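Local coordinates for protein endo-1,4-beta-xylanase D (Paenibacillus polymyxa, PDB 1W0N) that hydrolyses internal beta-1,4 linkages of xylan and probably holds on to this substrate through a calcium-dependent carbohydrate-binding module of family 36, at residues T56-V61 / T96-T101; Q50-S55 / G105-K110; K72-I77 / A112-D117. All blocks are in the same frame, centred on the assembly; numbering follows the deposited sequence. Where two conformers were deposited one is given.

Contact 1: T56-V61 / T96-T101; sequences THNISV and TLSNIT. With SO4 (sulfate ion), chain D.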
loop_
_atom_site.group_PDB
_atom_site.type_symbol
_atom_site.label_atom_id
_atom_site.label_comp_id
_atom_site.label_asym_id
_atom_site.label_seq_id
_atom_site.Cartn_x
_atom_site.Cartn_y
_atom_site.Cartn_z
ATOM N N THR A 56 7.112 -13.128 10.268
ATOM C CA THR A 56 6.781 -11.812 10.824
ATOM C C THR A 56 7.705 -10.737 10.269
ATOM O O THR A 56 8.925 -10.900 10.229
ATOM C CB THR A 56 6.836 -11.825 12.353
ATOM O OG1 THR A 56 5.765 -12.653 12.842
ATOM C CG2 THR A 56 6.581 -10.464 12.968
ATOM N N HIS A 57 7.092 -9.610 9.876
ATOM C CA HIS A 57 7.810 -8.465 9.350
ATOM C C HIS A 57 7.244 -7.160 9.889
ATOM O O HIS A 57 6.089 -7.067 10.274
ATOM C CB HIS A 57 7.694 -8.386 7.814
ATOM C CG HIS A 57 8.436 -9.485 7.133
ATOM N ND1 HIS A 57 7.929 -10.754 7.040
ATOM C CD2 HIS A 57 9.684 -9.498 6.613
ATOM C CE1 HIS A 57 8.849 -11.515 6.472
ATOM N NE2 HIS A 57 9.912 -10.796 6.198
ATOM N N ASN A 58 8.111 -6.137 9.837
ATOM C CA ASN A 58 7.687 -4.754 9.875
ATOM C C ASN A 58 7.494 -4.294 8.444
ATOM O O ASN A 58 8.269 -4.653 7.547
ATOM C CB ASN A 58 8.754 -3.894 10.552
ATOM C CG ASN A 58 9.093 -4.355 11.942
ATOM O OD1 ASN A 58 10.304 -4.515 12.298
ATOM N ND2 ASN A 58 8.115 -4.566 12.729
ATOM N N ILE A 59 6.424 -3.519 8.210
ATOM C CA ILE A 59 6.081 -3.108 6.867
ATOM C C ILE A 59 5.847 -1.601 6.856
ATOM O O ILE A 59 5.014 -1.103 7.613
ATOM C CB ILE A 59 4.833 -3.811 6.347
ATOM C CG1 ILE A 59 4.894 -5.326 6.550
ATOM C CG2 ILE A 59 4.652 -3.516 4.868
ATOM C CD1 ILE A 59 3.905 -5.841 7.464
ATOM N N SER A 60 6.570 -0.896 5.977
ATOM C CA SER A 60 6.380 0.534 5.829
ATOM C C SER A 60 5.966 0.851 4.399
ATOM O O SER A 60 6.389 0.194 3.452
ATOM C CB SER A 60 7.634 1.307 6.200
ATOM O OG SER A 60 7.892 1.298 7.593
ATOM N N VAL A 61 5.122 1.874 4.270
ATOM C CA VAL A 61 4.712 2.386 2.971
ATOM C C VAL A 61 4.871 3.898 3.023
ATOM O O VAL A 61 4.412 4.547 3.967
ATOM C CB VAL A 61 3.261 1.997 2.618
ATOM C CG1 VAL A 61 2.759 2.737 1.369
ATOM C CG2 VAL A 61 3.176 0.493 2.386
ATOM N N THR A 96 3.843 2.895 9.092
ATOM C CA THR A 96 4.375 1.604 9.460
ATOM C C THR A 96 3.333 0.744 10.179
ATOM O O THR A 96 2.558 1.233 11.002
ATOM C CB THR A 96 5.599 1.814 10.388
ATOM O OG1 THR A 96 6.592 2.576 9.668
ATOM C CG2 THR A 96 6.259 0.502 10.807
ATOM N N LEU A 97 3.380 -0.555 9.849
ATOM C CA LEU A 97 2.723 -1.622 10.588
ATOM C C LEU A 97 3.830 -2.536 11.092
ATOM O O LEU A 97 4.549 -3.142 10.298
ATOM C CB LEU A 97 1.797 -2.426 9.673
ATOM C CG LEU A 97 0.540 -1.695 9.198
ATOM C CD1 LEU A 97 -0.147 -2.456 8.070
ATOM C CD2 LEU A 97 -0.414 -1.518 10.384
ATOM N N SER A 98 3.981 -2.631 12.420
ATOM C CA SER A 98 5.068 -3.374 12.999
ATOM C C SER A 98 4.628 -4.753 13.459
ATOM O O SER A 98 3.502 -4.968 13.912
ATOM C CB SER A 98 5.697 -2.598 14.151
ATOM O OG SER A 98 6.347 -1.420 13.641
ATOM N N ASN A 99 5.569 -5.711 13.365
ATOM C CA ASN A 99 5.402 -7.043 13.922
ATOM C C ASN A 99 4.164 -7.761 13.421
ATOM O O ASN A 99 3.386 -8.328 14.196
ATOM C CB ASN A 99 5.437 -7.013 15.463
ATOM C CG ASN A 99 6.664 -6.295 15.955
ATOM O OD1 ASN A 99 7.786 -6.669 15.604
ATOM N ND2 ASN A 99 6.466 -5.235 16.725
ATOM N N ILE A 100 3.989 -7.745 12.103
ATOM C CA ILE A 100 2.865 -8.375 11.452
ATOM C C ILE A 100 3.214 -9.820 11.102
ATOM O O ILE A 100 4.167 -10.062 10.365
ATOM C CB ILE A 100 2.493 -7.607 10.184
ATOM C CG1 ILE A 100 2.101 -6.147 10.486
ATOM C CG2 ILE A 100 1.437 -8.362 9.373
ATOM C CD1 ILE A 100 0.796 -6.071 11.181
ATOM N N THR A 101 2.423 -10.760 11.635
ATOM C CA THR A 101 2.586 -12.168 11.307
ATOM C C THR A 101 1.719 -12.525 10.107
ATOM O O THR A 101 0.594 -12.029 9.947
ATOM C CB THR A 101 2.257 -13.043 12.526
ATOM O OG1 THR A 101 3.154 -12.727 13.588
ATOM C CG2 THR A 101 2.434 -14.532 12.208
HETATM S S SO4 D . 11.487 -13.092 4.694
HETATM O O1 SO4 D . 12.797 -12.918 5.108
HETATM O O2 SO4 D . 10.720 -13.677 5.685
HETATM O O3 SO4 D . 10.975 -11.812 4.174
HETATM O O4 SO4 D . 11.838 -14.007 3.569
#
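Ile59 and Leu97 pair through their main chains, with Ile59 N donating to Leu97 O and Leu97 N to Ile59 O, both at 2.8 Å. A second reciprocal pair joins His57 and Ile100: His57 N reaches Ile100 O at 3.0 Å and Ile100 N reaches His57 O at 2.9 Å. The hydroxyls pair across the strands: Thr56 OG1 and Thr101 OG1 share a hydrogen bond of 2.7 Å, Ser60 OG and Thr96 OG1 one of 2.8 Å; in both, either oxygen could be the donor. Thr56 OG1 stands anti to its own carbonyl carbon (chi1 -68°), which brings it in front of the Thr101 hydroxyl. The His57 ring has its partners outside the strands, with ND1 bonded to His102 NE2 and NE2 making a weak, doubtful bond to a sulfate probably taken from the crystallisation liquor. On the same face as His57, CD1 of Ile59 meets CG1 of Ile100, in one of the two conformers of Ile100, at 3.5 Å. Between the two reciprocal pairs, Ser98 and Asn99 together stand opposite Asn58. This extra residue, with Asn99 at positive phi (56°), makes a beta bulge in an antiparallel pair of the module's beta-sandwich.

Contact 2: Q50-S55 / G105-K110; sequences QYFANS and GDQEIK. With SO4 (sulfate ion), chain D.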
loop_
_atom_site.group_PDB
_atom_site.type_symbol
_atom_site.label_atom_id
_atom_site.label_comp_id
_atom_site.label_asym_id
_atom_site.label_seq_id
_atom_site.Cartn_x
_atom_site.Cartn_y
_atom_site.Cartn_z
ATOM N N GLN A 50 5.298 -11.833 -3.324
ATOM C CA GLN A 50 6.491 -11.771 -2.504
ATOM C C GLN A 50 6.759 -13.126 -1.872
ATOM O O GLN A 50 5.879 -13.692 -1.227
ATOM C CB GLN A 50 6.298 -10.726 -1.407
ATOM C CG GLN A 50 7.448 -10.578 -0.410
ATOM C CD GLN A 50 8.717 -10.048 -1.070
ATOM O OE1 GLN A 50 8.706 -8.948 -1.658
ATOM N NE2 GLN A 50 9.802 -10.782 -0.943
ATOM N N TYR A 51 8.011 -13.604 -1.965
ATOM C CA TYR A 51 8.420 -14.797 -1.242
ATOM C C TYR A 51 8.911 -14.405 0.138
ATOM O O TYR A 51 9.733 -13.494 0.282
ATOM C CB TYR A 51 9.541 -15.526 -2.000
ATOM C CG TYR A 51 10.068 -16.694 -1.169
ATOM C CD1 TYR A 51 9.417 -17.903 -1.034
ATOM C CD2 TYR A 51 11.246 -16.506 -0.398
ATOM C CE1 TYR A 51 9.879 -18.893 -0.199
ATOM C CE2 TYR A 51 11.699 -17.514 0.482
ATOM C CZ TYR A 51 11.022 -18.697 0.583
ATOM O OH TYR A 51 11.434 -19.679 1.424
ATOM N N PHE A 52 8.437 -15.114 1.170
ATOM C CA PHE A 52 8.865 -14.907 2.538
ATOM C C PHE A 52 9.477 -16.170 3.133
ATOM O O PHE A 52 8.870 -17.247 3.092
ATOM C CB PHE A 52 7.668 -14.556 3.426
ATOM C CG PHE A 52 7.060 -13.215 3.141
ATOM C CD1 PHE A 52 7.759 -12.042 3.366
ATOM C CD2 PHE A 52 5.728 -13.140 2.746
ATOM C CE1 PHE A 52 7.172 -10.815 3.214
ATOM C CE2 PHE A 52 5.136 -11.895 2.576
ATOM C CZ PHE A 52 5.840 -10.740 2.803
ATOM N N ALA A 53 10.633 -16.023 3.757
ATOM C CA ALA A 53 11.199 -17.078 4.605
ATOM C C ALA A 53 10.705 -16.971 6.052
ATOM O O ALA A 53 10.535 -17.978 6.731
ATOM C CB ALA A 53 12.718 -17.023 4.590
ATOM N N ASN A 54 10.440 -15.753 6.530
ATOM C CA ASN A 54 10.039 -15.500 7.905
ATOM C C ASN A 54 8.557 -15.177 7.950
ATOM O O ASN A 54 8.010 -14.550 7.048
ATOM C CB ASN A 54 10.791 -14.308 8.466
ATOM C CG ASN A 54 10.901 -14.365 10.003
ATOM O OD1 ASN A 54 9.866 -14.246 10.715
ATOM N ND2 ASN A 54 12.088 -14.509 10.525
ATOM N N SER A 55 7.907 -15.570 9.062
ATOM C CA SER A 55 6.486 -15.303 9.253
ATOM C C SER A 55 6.151 -13.921 9.817
ATOM O O SER A 55 4.964 -13.594 9.812
ATOM C CB SER A 55 5.894 -16.385 10.147
ATOM O OG SER A 55 6.649 -16.543 11.339
ATOM N N GLY A 105 6.432 -18.509 2.409
ATOM C CA GLY A 105 6.362 -18.900 1.023
ATOM C C GLY A 105 5.874 -17.754 0.142
ATOM O O GLY A 105 6.034 -16.579 0.510
ATOM N N ASP A 106 5.319 -18.088 -1.008
ATOM C CA ASP A 106 4.849 -17.094 -1.951
ATOM C C ASP A 106 3.513 -16.536 -1.498
ATOM O O ASP A 106 2.552 -17.293 -1.323
ATOM C CB ASP A 106 4.706 -17.695 -3.345
ATOM C CG ASP A 106 5.996 -18.179 -3.874
ATOM O OD1 ASP A 106 6.956 -17.353 -3.927
ATOM O OD2 ASP A 106 6.145 -19.391 -4.230
ATOM N N GLN A 107 3.456 -15.211 -1.331
ATOM C CA GLN A 107 2.233 -14.565 -0.870
ATOM C C GLN A 107 1.963 -13.323 -1.706
ATOM O O GLN A 107 2.847 -12.514 -1.960
ATOM C CB GLN A 107 2.365 -14.158 0.594
ATOM C CG GLN A 107 2.580 -15.349 1.536
ATOM C CD GLN A 107 1.432 -16.359 1.521
ATOM O OE1 GLN A 107 0.294 -16.000 1.271
ATOM N NE2 GLN A 107 1.738 -17.596 1.782
ATOM N N GLU A 108 0.695 -13.161 -2.091
ATOM C CA GLU A 108 0.291 -11.931 -2.735
ATOM C C GLU A 108 0.324 -10.797 -1.734
ATOM O O GLU A 108 -0.193 -10.915 -0.621
ATOM C CB GLU A 108 -1.125 -12.043 -3.277
ATOM C CG GLU A 108 -1.597 -10.751 -3.956
ATOM C CD GLU A 108 -3.062 -10.758 -4.204
ATOM O OE1 GLU A 108 -3.925 -10.694 -3.232
ATOM O OE2 GLU A 108 -3.479 -10.799 -5.352
ATOM N N ILE A 109 0.930 -9.677 -2.157
ATOM C CA ILE A 109 0.907 -8.424 -1.420
ATOM C C ILE A 109 0.004 -7.479 -2.186
ATOM O O ILE A 109 0.199 -7.289 -3.399
ATOM C CB ILE A 109 2.323 -7.819 -1.329
ATOM C CG1 ILE A 109 3.352 -8.833 -0.833
ATOM C CG2 ILE A 109 2.314 -6.552 -0.472
ATOM C CD1 ILE A 109 3.031 -9.504 0.474
ATOM N N LYS A 110 -0.991 -6.905 -1.531
ATOM C CA LYS A 110 -1.920 -5.998 -2.195
ATOM C C LYS A 110 -2.131 -4.771 -1.319
ATOM O O LYS A 110 -2.268 -4.883 -0.090
ATOM C CB LYS A 110 -3.227 -6.709 -2.480
ATOM C CG LYS A 110 -4.295 -5.869 -3.150
ATOM C CD LYS A 110 -5.491 -6.646 -3.564
ATOM C CE LYS A 110 -6.328 -7.091 -2.468
ATOM N NZ LYS A 110 -7.550 -7.662 -3.054
HETATM S S SO4 D . 11.487 -13.092 4.694
HETATM O O1 SO4 D . 12.797 -12.918 5.108
HETATM O O2 SO4 D . 10.720 -13.677 5.685
HETATM O O3 SO4 D . 10.975 -11.812 4.174
HETATM O O4 SO4 D . 11.838 -14.007 3.569
#
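Phe52 reaches across from strand 45-52 to Ile109 of strand 107-113, the two side chains meeting tip to tip. Its CB rests 3.9 Å from Gly105 O. Beyond it the two sides of the ring diverge in character. CD2 touches Gln107 CG at 4.0 Å, CE2 meets Ile109 CD1 at 3.8 Å, and CZ packs on the same methyl; on the other side CD1 lies by O3 of a sulfate, which sits in the ring plane at the edge. Gln50 CG lies over one face, 3.5 Å above the plane and toward the rim, while the rings of His57 and His102 also meet it and Phe129 packs edge-to-face. An alanine in place of Phe52 would probably open a gap beside Ile109 CD1 and leave Gln50 CG without the ring beneath it. The backbones are joined by two reciprocal pairs, Gln50 with Gln107 and Phe52 with Gly105, of which Gln50 N to Gln107 O (2.9 Å) is almost straight at 177°. Gln50 folds back so that NE2 bonds Tyr51 O at 3.0 Å, and its OE1 takes Tyr48 OH; Gln107 NE2 goes to Thr104 O. The amide ends of Gln50 and Gln107 are thus bonded near their own segments rather than across the contact, and what the side chains exchange is chiefly apolar, so main-chain bonds fix the register and the Phe52 ring fills the space inside.

Contact 3: K72-I77 / A112-D117; sequences KVDLVI and ALTSDD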
loop_
_atom_site.group_PDB
_atom_site.type_symbol
_atom_site.label_atom_id
_atom_site.label_comp_id
_atom_site.label_asym_id
_atom_site.label_seq_id
_atom_site.Cartn_x
_atom_site.Cartn_y
_atom_site.Cartn_z
ATOM N N LYS A 72 -6.881 6.205 3.582
ATOM C CA LYS A 72 -6.485 4.983 4.275
ATOM C C LYS A 72 -6.300 3.864 3.267
ATOM O O LYS A 72 -7.117 3.686 2.377
ATOM C CB LYS A 72 -7.491 4.575 5.347
ATOM C CG LYS A 72 -7.279 5.377 6.672
ATOM C CD LYS A 72 -8.179 4.902 7.727
ATOM C CE LYS A 72 -7.809 5.419 9.027
ATOM N NZ LYS A 72 -7.312 4.298 9.832
ATOM N N VAL A 73 -5.211 3.108 3.454
ATOM C CA VAL A 73 -4.819 2.046 2.545
ATOM C C VAL A 73 -4.675 0.731 3.314
ATOM O O VAL A 73 -3.828 0.640 4.206
ATOM C CB VAL A 73 -3.483 2.399 1.853
ATOM C CG1 VAL A 73 -3.032 1.288 0.926
ATOM C CG2 VAL A 73 -3.596 3.715 1.091
ATOM N N ASP A 74 -5.484 -0.259 2.954
ATOM C CA ASP A 74 -5.339 -1.601 3.511
ATOM C C ASP A 74 -4.131 -2.312 2.911
ATOM O O ASP A 74 -3.870 -2.215 1.706
ATOM C CB ASP A 74 -6.559 -2.450 3.178
ATOM C CG ASP A 74 -7.782 -2.160 4.035
ATOM O OD1 ASP A 74 -7.665 -1.481 5.047
ATOM O OD2 ASP A 74 -8.889 -2.647 3.696
ATOM N N LEU A 75 -3.438 -3.048 3.771
ATOM C CA LEU A 75 -2.411 -3.988 3.361
ATOM C C LEU A 75 -2.971 -5.394 3.486
ATOM O O LEU A 75 -3.417 -5.801 4.562
ATOM C CB LEU A 75 -1.177 -3.843 4.240
ATOM C CG LEU A 75 -0.062 -4.850 4.007
ATOM C CD1 LEU A 75 0.487 -4.768 2.592
ATOM C CD2 LEU A 75 1.049 -4.658 5.032
ATOM N N VAL A 76 -2.938 -6.120 2.370
ATOM C CA VAL A 76 -3.456 -7.476 2.291
ATOM C C VAL A 76 -2.258 -8.377 1.974
ATOM O O VAL A 76 -1.541 -8.150 1.002
ATOM C CB VAL A 76 -4.542 -7.598 1.252
ATOM C CG1 VAL A 76 -5.288 -8.910 1.406
ATOM C CG2 VAL A 76 -5.513 -6.403 1.323
ATOM N N ILE A 77 -2.016 -9.379 2.817
ATOM C CA ILE A 77 -0.932 -10.350 2.585
ATOM C C ILE A 77 -1.572 -11.716 2.542
ATOM O O ILE A 77 -2.192 -12.160 3.515
ATOM C CB ILE A 77 0.141 -10.299 3.705
ATOM C CG1 ILE A 77 0.758 -8.901 3.806
ATOM C CG2 ILE A 77 1.219 -11.361 3.439
ATOM C CD1 ILE A 77 1.770 -8.753 4.924
ATOM N N ALA A 112 -4.841 -1.486 -1.239
ATOM C CA ALA A 112 -6.137 -0.995 -1.771
ATOM C C ALA A 112 -6.713 -0.033 -0.784
ATOM O O ALA A 112 -6.437 -0.114 0.404
ATOM C CB ALA A 112 -7.101 -2.138 -1.996
ATOM N N LEU A 113 -7.555 0.918 -1.186
ATOM C CA LEU A 113 -8.219 1.797 -0.228
ATOM C C LEU A 113 -9.038 1.000 0.770
ATOM O O LEU A 113 -9.717 0.035 0.406
ATOM C CB LEU A 113 -9.114 2.804 -0.932
ATOM C CG LEU A 113 -8.432 3.866 -1.783
ATOM C CD1 LEU A 113 -9.443 4.746 -2.453
ATOM C CD2 LEU A 113 -7.480 4.696 -1.019
ATOM N N THR A 114 -9.031 1.436 2.026
ATOM C CA THR A 114 -9.823 0.819 3.065
ATOM C C THR A 114 -11.360 0.960 2.796
ATOM O O THR A 114 -12.124 0.075 3.096
ATOM C CB THR A 114 -9.334 1.419 4.439
ATOM O OG1 THR A 114 -7.951 1.252 4.635
ATOM C CG2 THR A 114 -10.021 0.868 5.623
ATOM N N SER A 115 -11.745 2.119 2.326
ATOM C CA SER A 115 -13.126 2.546 1.888
ATOM C C SER A 115 -13.154 3.119 0.347
ATOM O O SER A 115 -12.169 3.280 -0.297
ATOM C CB SER A 115 -13.754 3.720 2.706
ATOM O OG SER A 115 -13.201 4.942 2.275
ATOM N N ASP A 116 -14.356 3.374 -0.154
ATOM C CA ASP A 116 -14.629 4.119 -1.380
ATOM C C ASP A 116 -14.933 5.606 -0.999
ATOM O O ASP A 116 -14.169 6.552 -1.365
ATOM C CB ASP A 116 -15.880 3.422 -1.850
ATOM C CG ASP A 116 -16.107 3.535 -3.311
ATOM O OD1 ASP A 116 -17.287 3.584 -3.746
ATOM O OD2 ASP A 116 -15.231 3.510 -4.113
ATOM N N ASP A 117 -15.826 5.761 -0.005
ATOM C CA ASP A 117 -16.450 7.028 0.360
ATOM C C ASP A 117 -15.988 7.575 1.674
ATOM O O ASP A 117 -16.356 8.695 2.001
ATOM C CB ASP A 117 -17.921 6.790 0.405
ATOM C CG ASP A 117 -18.466 6.444 -0.943
ATOM O OD1 ASP A 117 -19.729 6.229 -1.029
ATOM O OD2 ASP A 117 -17.757 6.397 -1.978
HETATM O O HOH W 1 -9.930 4.317 2.235
HETATM O O HOH W 2 -9.628 -2.687 0.945
HETATM O O HOH W 3 -11.412 -2.159 4.422
#
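Asp74 lays its carboxylate against Thr114, the two side chains crossing at about a right angle, with Asp74 CG 3.7 Å from Thr114 CA. Thr114 OG1 donates to Asp74 OD1 over 2.8 Å and meets that oxygen from above the carboxylate plane, 65° out of it. The pair stands where strand 107-113 runs out beside strand 70-77, neighbours in the five-stranded antiparallel sheet of this beta-sandwich module. Thr114 OG1 is anti to its carbonyl carbon (chi1 -56°) and also comes within 3.4 Å of Lys72 CB, so the hydroxyl sits beside both Asp74 and Lys72 of the neighbouring strand. Further along, Asp74 N binds Ala112 O at 2.7 Å, and Ala112 N returns a longer bond of 3.2 Å to Asp74 O. Thr114 N donates to Lys72 O from well above the carbonyl plane, and this bond carries the pairing one residue past the end of the strand. Val73 and Leu113, whose side chains diverge, both touch Ala122 of strand 122-130, and the Leu113 side chain lies about 5 Å from the magnesium ion held by Tyr40 and Asp121. Water extends the polar side of the contact. One molecule donates to Lys72 O and accepts from Ser115 N, bridging the strand to the loop that begins at Thr114. A second ties the carboxylate to the same loop, giving one proton to Asp74 OD2 and the other to Thr114 O, each at 2.7 Å.

How the contacts relate
Contact 2 and contact 3 share strand 107-113 and so lie in one sheet, with strand 45-52 flanking it on one side and 70-77 on the other; Lys110 O and Val76 N probably bond where the two contacts adjoin. Contact 1 belongs to the other sheet and is a surface contact, whereas contacts 2 and 3 are partly buried; even so, Ile59 and Leu97 pack on Leu75 across the sandwich, and His57 meets Phe52 of contact 2. All three rest on antiparallel main-chain pairing, but their side chains differ. Contact 1 adds matched hydroxyls, contact 2 an aromatic ring with aliphatic neighbours, and contact 3, nearest the chain centre, a carboxylate bonded to a hydroxyl and bridged by water to the loop backbone.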